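Local coordinates for chorismate mutase and shikimate 5-dehydrogenase fusion protein (Clostridium acetobutylicum, PDB 3FBT) that probably catalyses, through this shikimate dehydrogenase part of a fusion with chorismate mutase, the reversible NADPH-linked reduction of 3-dehydroshikimate to shikimate on the way to chorismate, at residues I86-T91 / A133-L138; N235-L240 / V267-I272. One frame throughout, in Å; residues are numbered along the deposited sequence.

Contact 1. Residues I86-T91 / A133-L138; sequences IGAVNT and AARAVL. With SO4 (sulfate ion), chain F.
Where the substrate-binding and nucleotide-binding domains of the shikimate dehydrogenase fold meet, Ile86 and Ala88 touch Arg135 and Ala136 at the start of helix 134-143. Ile86 CG2 rests 3.8 Å from Arg135 CB, and CD1, at the end of the longer branch, lies 4.0 Å from Ala136 CB. Anti to the carbonyl carbon (chi1 -66°), Ile86 CG1 leaves CG2 turned to Arg135 while CD1 covers the alanine. The aliphatic part of Arg135 passes the carbonyl of Ile86, CD 3.9 Å from its O, and bends at chi3 (-70°); Gly87 ends helix 81-86 with a positive phi. The methyl of Ala88 sits over one face of the Arg135 guanidinium, off its centre, with CB 3.8 Å from NH2.

Helix 134-143 follows the glycine-rich turn of a Rossmann-type fold, where Ala133, its N-cap residue, is predicted to bind NADP(+). At the guanidinium edge, Arg135 NH2 donates to sulfate O1 over 3.0 Å, a bent bond (N-H...O 144°). This anion, probably from the crystallisation liquor, also accepts from the backbone N of Lys69, the predicted proton acceptor. Asn90, predicted to bind shikimate, takes the hydroxyl of Thr91 on OD1 from above its carbonyl plane and accepts from Thr104 N.

Contact 2. Residues N235-L240 / V267-I272; sequences NGLYML and VLEEKI
Next to the predicted NADP(+) site at Gly236, the N-terminal turn of helix 237-252 packs against the C-terminal helix 258-273 through Leu237. This leucine carries the direct contact. Its CG is anti to the backbone N (chi1 -171°), which carries the two methyl branches out to the neighbouring helix, where they divide the surface between them. Leu237 CD2 presses on the backbone of Glu269, 3.5 Å from CA, and meets the root of that side chain at CB. Leu237 CD1 turns to the other flank, 4.1 Å from Leu268 CB and 4.2 Å from Ile272 CD1, so that Leu268 and Ile272, one helical turn apart, both border the same methyl. The side chains of Leu237 and Leu268 lie at about a right angle to each other. Phe265, from an earlier turn of helix 258-273, also touches Leu237.

A polar bridge runs beside this apolar patch. Asn235 ND2 donates to a water at 3.1 Å, and the water donates in turn to Glu269 OE2 at 2.7 Å. Glu269 reaches it with an extended chain, CG anti to the backbone N, while its aliphatic CB and CG stay beside Leu237. The amide of Asn235 is held at both ends: ND2 also donates to Val218 O, and OD1 accepts from Leu237 N over 3.1 Å in a nearly straight bond (169°), with the donor 39° out of the carbonyl plane. Three hydrogen bonds in all should fix the rotation of the amide.

Because its OD1 takes the backbone N two residues on, Asn235 forms an Asx turn, with Gly236 as the N-cap residue that leads from strand 232-234 into helix 237-252.

In the fold
From the N terminus, the chain builds much of the substrate-binding domain before reaching 86-91. It then passes through strands 91-94 and 99-102, helix 105-115 and strand 124-128 to 133-138, where contact 1 closes a loop of 41 residues and ties the two domains together. The rest of the parallel nucleotide-binding sheet follows before contact 2 opens. Its loop is short and mostly helical, joining the start of helix 237-252 to the end of helix 258-273, whose Leu268 touches Tyr22 of helix 19-31 in the substrate-binding domain. The contacts follow in series, neither enclosing nor crossing the other. Although their centres are 21 Å apart, they touch, with Ala133 CB 4.3 Å from Met239 CE.

Contact 1. Residues I86-T91 / A133-L138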
# COMPACT_ATOMS: atom_id res chain seq x y z
N ILE A 86 -19.64 11.90 18.98
CA ILE A 86 -18.33 12.23 19.49
C ILE A 86 -17.85 13.43 18.74
O ILE A 86 -17.16 14.26 19.30
CB ILE A 86 -17.37 11.03 19.35
CG1 ILE A 86 -17.81 9.87 20.24
CG2 ILE A 86 -15.92 11.47 19.70
CD1 ILE A 86 -17.03 8.51 20.04
N GLY A 87 -18.19 13.54 17.47
CA GLY A 87 -17.67 14.59 16.61
C GLY A 87 -16.30 14.32 15.94
O GLY A 87 -15.60 15.24 15.57
N ALA A 88 -15.88 13.06 15.79
CA ALA A 88 -14.53 12.81 15.25
C ALA A 88 -14.49 11.37 14.79
O ALA A 88 -15.07 10.48 15.39
CB ALA A 88 -13.43 13.04 16.32
N VAL A 89 -13.77 11.15 13.71
CA VAL A 89 -13.69 9.81 13.14
C VAL A 89 -12.28 9.40 13.23
O VAL A 89 -11.39 10.17 12.84
CB VAL A 89 -14.22 9.86 11.66
CG1 VAL A 89 -13.69 8.71 10.85
CG2 VAL A 89 -15.79 9.87 11.69
N ASN A 90 -11.98 8.21 13.78
CA ASN A 90 -10.57 7.78 13.65
C ASN A 90 -10.41 6.53 12.80
O ASN A 90 -9.31 6.01 12.72
CB ASN A 90 -9.92 7.49 15.01
CG ASN A 90 -10.42 6.20 15.58
OD1 ASN A 90 -11.52 5.80 15.23
ND2 ASN A 90 -9.64 5.53 16.43
N THR A 91 -11.49 6.02 12.17
CA THR A 91 -11.42 4.74 11.43
C THR A 91 -12.27 4.85 10.13
O THR A 91 -13.41 5.32 10.19
CB THR A 91 -12.01 3.56 12.26
OG1 THR A 91 -11.30 3.39 13.49
CG2 THR A 91 -12.04 2.24 11.46
N ALA A 133 -7.88 12.11 23.25
CA ALA A 133 -9.09 11.33 23.21
C ALA A 133 -10.18 11.78 24.16
O ALA A 133 -11.11 11.05 24.37
CB ALA A 133 -8.81 9.79 23.35
N ALA A 134 -10.12 12.98 24.69
CA ALA A 134 -11.19 13.42 25.61
C ALA A 134 -12.59 13.33 25.06
O ALA A 134 -13.53 13.03 25.80
CB ALA A 134 -10.94 14.84 26.12
N ARG A 135 -12.77 13.64 23.79
CA ARG A 135 -14.09 13.61 23.21
C ARG A 135 -14.74 12.22 23.34
O ARG A 135 -15.92 12.07 23.78
CB ARG A 135 -13.97 14.00 21.74
CG ARG A 135 -13.67 15.45 21.56
CD ARG A 135 -13.68 15.88 20.06
NE ARG A 135 -12.52 15.29 19.38
CZ ARG A 135 -11.82 15.90 18.42
NH1 ARG A 135 -12.18 17.12 18.02
NH2 ARG A 135 -10.78 15.30 17.86
N ALA A 136 -13.99 11.20 22.94
CA ALA A 136 -14.56 9.84 22.98
C ALA A 136 -14.73 9.36 24.42
O ALA A 136 -15.68 8.73 24.72
CB ALA A 136 -13.70 8.87 22.18
N VAL A 137 -13.80 9.66 25.29
CA VAL A 137 -13.89 9.29 26.74
C VAL A 137 -15.15 9.97 27.39
O VAL A 137 -15.89 9.32 28.12
CB VAL A 137 -12.58 9.75 27.42
CG1 VAL A 137 -12.65 9.81 28.96
CG2 VAL A 137 -11.42 8.92 26.98
N LEU A 138 -15.40 11.26 27.09
CA LEU A 138 -16.56 11.99 27.66
C LEU A 138 -17.88 11.43 27.12
O LEU A 138 -18.84 11.28 27.87
CB LEU A 138 -16.47 13.49 27.33
CG LEU A 138 -15.30 14.25 27.98
CD1 LEU A 138 -15.01 15.62 27.32
CD2 LEU A 138 -15.47 14.39 29.54
S SO4 F . -8.29 16.43 14.98
O1 SO4 F . -8.31 16.16 16.42
O2 SO4 F . -7.56 17.67 14.64
O3 SO4 F . -7.61 15.31 14.37
O4 SO4 F . -9.66 16.72 14.60

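Contact 2. Residues N235-L240 / V267-I272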
# COMPACT_ATOMS: atom_id res chain seq x y z
N ASN A 235 -2.80 1.89 32.93
CA ASN A 235 -2.22 2.63 31.76
C ASN A 235 -2.98 2.31 30.45
O ASN A 235 -3.88 1.53 30.49
CB ASN A 235 -0.75 2.36 31.57
CG ASN A 235 -0.46 0.93 31.10
OD1 ASN A 235 -1.27 0.32 30.41
ND2 ASN A 235 0.68 0.39 31.51
N GLY A 236 -2.65 2.91 29.30
CA GLY A 236 -3.58 2.80 28.19
C GLY A 236 -3.30 1.70 27.20
O GLY A 236 -3.81 1.77 26.09
N LEU A 237 -2.48 0.72 27.56
CA LEU A 237 -2.10 -0.34 26.63
C LEU A 237 -3.27 -1.19 26.13
O LEU A 237 -3.42 -1.43 24.92
CB LEU A 237 -1.00 -1.20 27.20
CG LEU A 237 -0.34 -2.21 26.28
CD1 LEU A 237 0.04 -1.58 24.90
CD2 LEU A 237 0.91 -2.69 27.05
N TYR A 238 -4.18 -1.56 27.03
CA TYR A 238 -5.29 -2.35 26.62
C TYR A 238 -6.18 -1.57 25.64
O TYR A 238 -6.81 -2.15 24.76
CB TYR A 238 -6.08 -2.85 27.83
CG TYR A 238 -6.86 -4.07 27.47
CD1 TYR A 238 -6.23 -5.31 27.37
CD2 TYR A 238 -8.20 -3.98 27.19
CE1 TYR A 238 -6.95 -6.43 26.96
CE2 TYR A 238 -8.95 -5.10 26.81
CZ TYR A 238 -8.31 -6.32 26.70
OH TYR A 238 -9.07 -7.43 26.33
N MET A 239 -6.29 -0.26 25.82
CA MET A 239 -7.07 0.54 24.94
C MET A 239 -6.41 0.53 23.53
O MET A 239 -7.08 0.33 22.57
CB MET A 239 -7.17 1.99 25.48
CG MET A 239 -7.97 2.97 24.55
SD MET A 239 -8.16 4.63 25.35
CE MET A 239 -8.96 5.60 24.08
N LEU A 240 -5.11 0.79 23.44
CA LEU A 240 -4.42 0.77 22.18
C LEU A 240 -4.64 -0.56 21.46
O LEU A 240 -4.95 -0.57 20.27
CB LEU A 240 -2.94 0.97 22.41
CG LEU A 240 -2.09 1.08 21.13
CD1 LEU A 240 -2.39 2.40 20.36
CD2 LEU A 240 -0.61 1.04 21.61
N VAL A 267 2.42 -9.42 24.84
CA VAL A 267 3.59 -9.17 23.98
C VAL A 267 4.01 -7.71 23.96
O VAL A 267 5.21 -7.40 24.15
CB VAL A 267 3.39 -9.53 22.52
CG1 VAL A 267 4.48 -8.89 21.72
CG2 VAL A 267 3.37 -11.02 22.31
N LEU A 268 3.07 -6.80 23.68
CA LEU A 268 3.41 -5.38 23.62
C LEU A 268 3.89 -4.85 24.97
O LEU A 268 4.79 -4.02 25.00
CB LEU A 268 2.24 -4.51 23.13
CG LEU A 268 2.29 -4.04 21.68
CD1 LEU A 268 3.30 -2.87 21.46
CD2 LEU A 268 2.51 -5.23 20.69
N GLU A 269 3.30 -5.33 26.06
CA GLU A 269 3.68 -4.83 27.40
C GLU A 269 5.15 -5.05 27.67
O GLU A 269 5.87 -4.12 28.04
CB GLU A 269 2.81 -5.39 28.52
CG GLU A 269 3.04 -4.72 29.86
CD GLU A 269 2.19 -5.31 30.95
OE1 GLU A 269 2.05 -6.54 30.97
OE2 GLU A 269 1.64 -4.56 31.79
N GLU A 270 5.61 -6.29 27.44
CA GLU A 270 7.03 -6.61 27.48
C GLU A 270 7.79 -5.76 26.49
O GLU A 270 8.78 -5.12 26.84
CB GLU A 270 7.26 -8.06 27.11
CG GLU A 270 6.44 -9.06 27.90
CD GLU A 270 6.38 -8.74 29.40
OE1 GLU A 270 7.44 -8.41 30.01
OE2 GLU A 270 5.25 -8.85 29.95
N LYS A 271 7.39 -5.75 25.25
CA LYS A 271 8.21 -5.00 24.32
C LYS A 271 8.39 -3.57 24.82
O LYS A 271 9.47 -3.02 24.70
CB LYS A 271 7.64 -5.05 22.91
CG LYS A 271 8.33 -4.18 21.89
CD LYS A 271 7.88 -4.64 20.52
CE LYS A 271 8.70 -4.04 19.40
NZ LYS A 271 8.52 -4.89 18.13
N ILE A 272 7.35 -2.97 25.39
CA ILE A 272 7.46 -1.57 25.82
C ILE A 272 8.36 -1.38 27.05
O ILE A 272 9.14 -0.44 27.10
CB ILE A 272 6.08 -0.87 26.05
CG1 ILE A 272 5.23 -0.92 24.77
CG2 ILE A 272 6.28 0.58 26.55
CD1 ILE A 272 4.01 -0.09 24.81
O HOH W 1 1.22 -2.34 30.23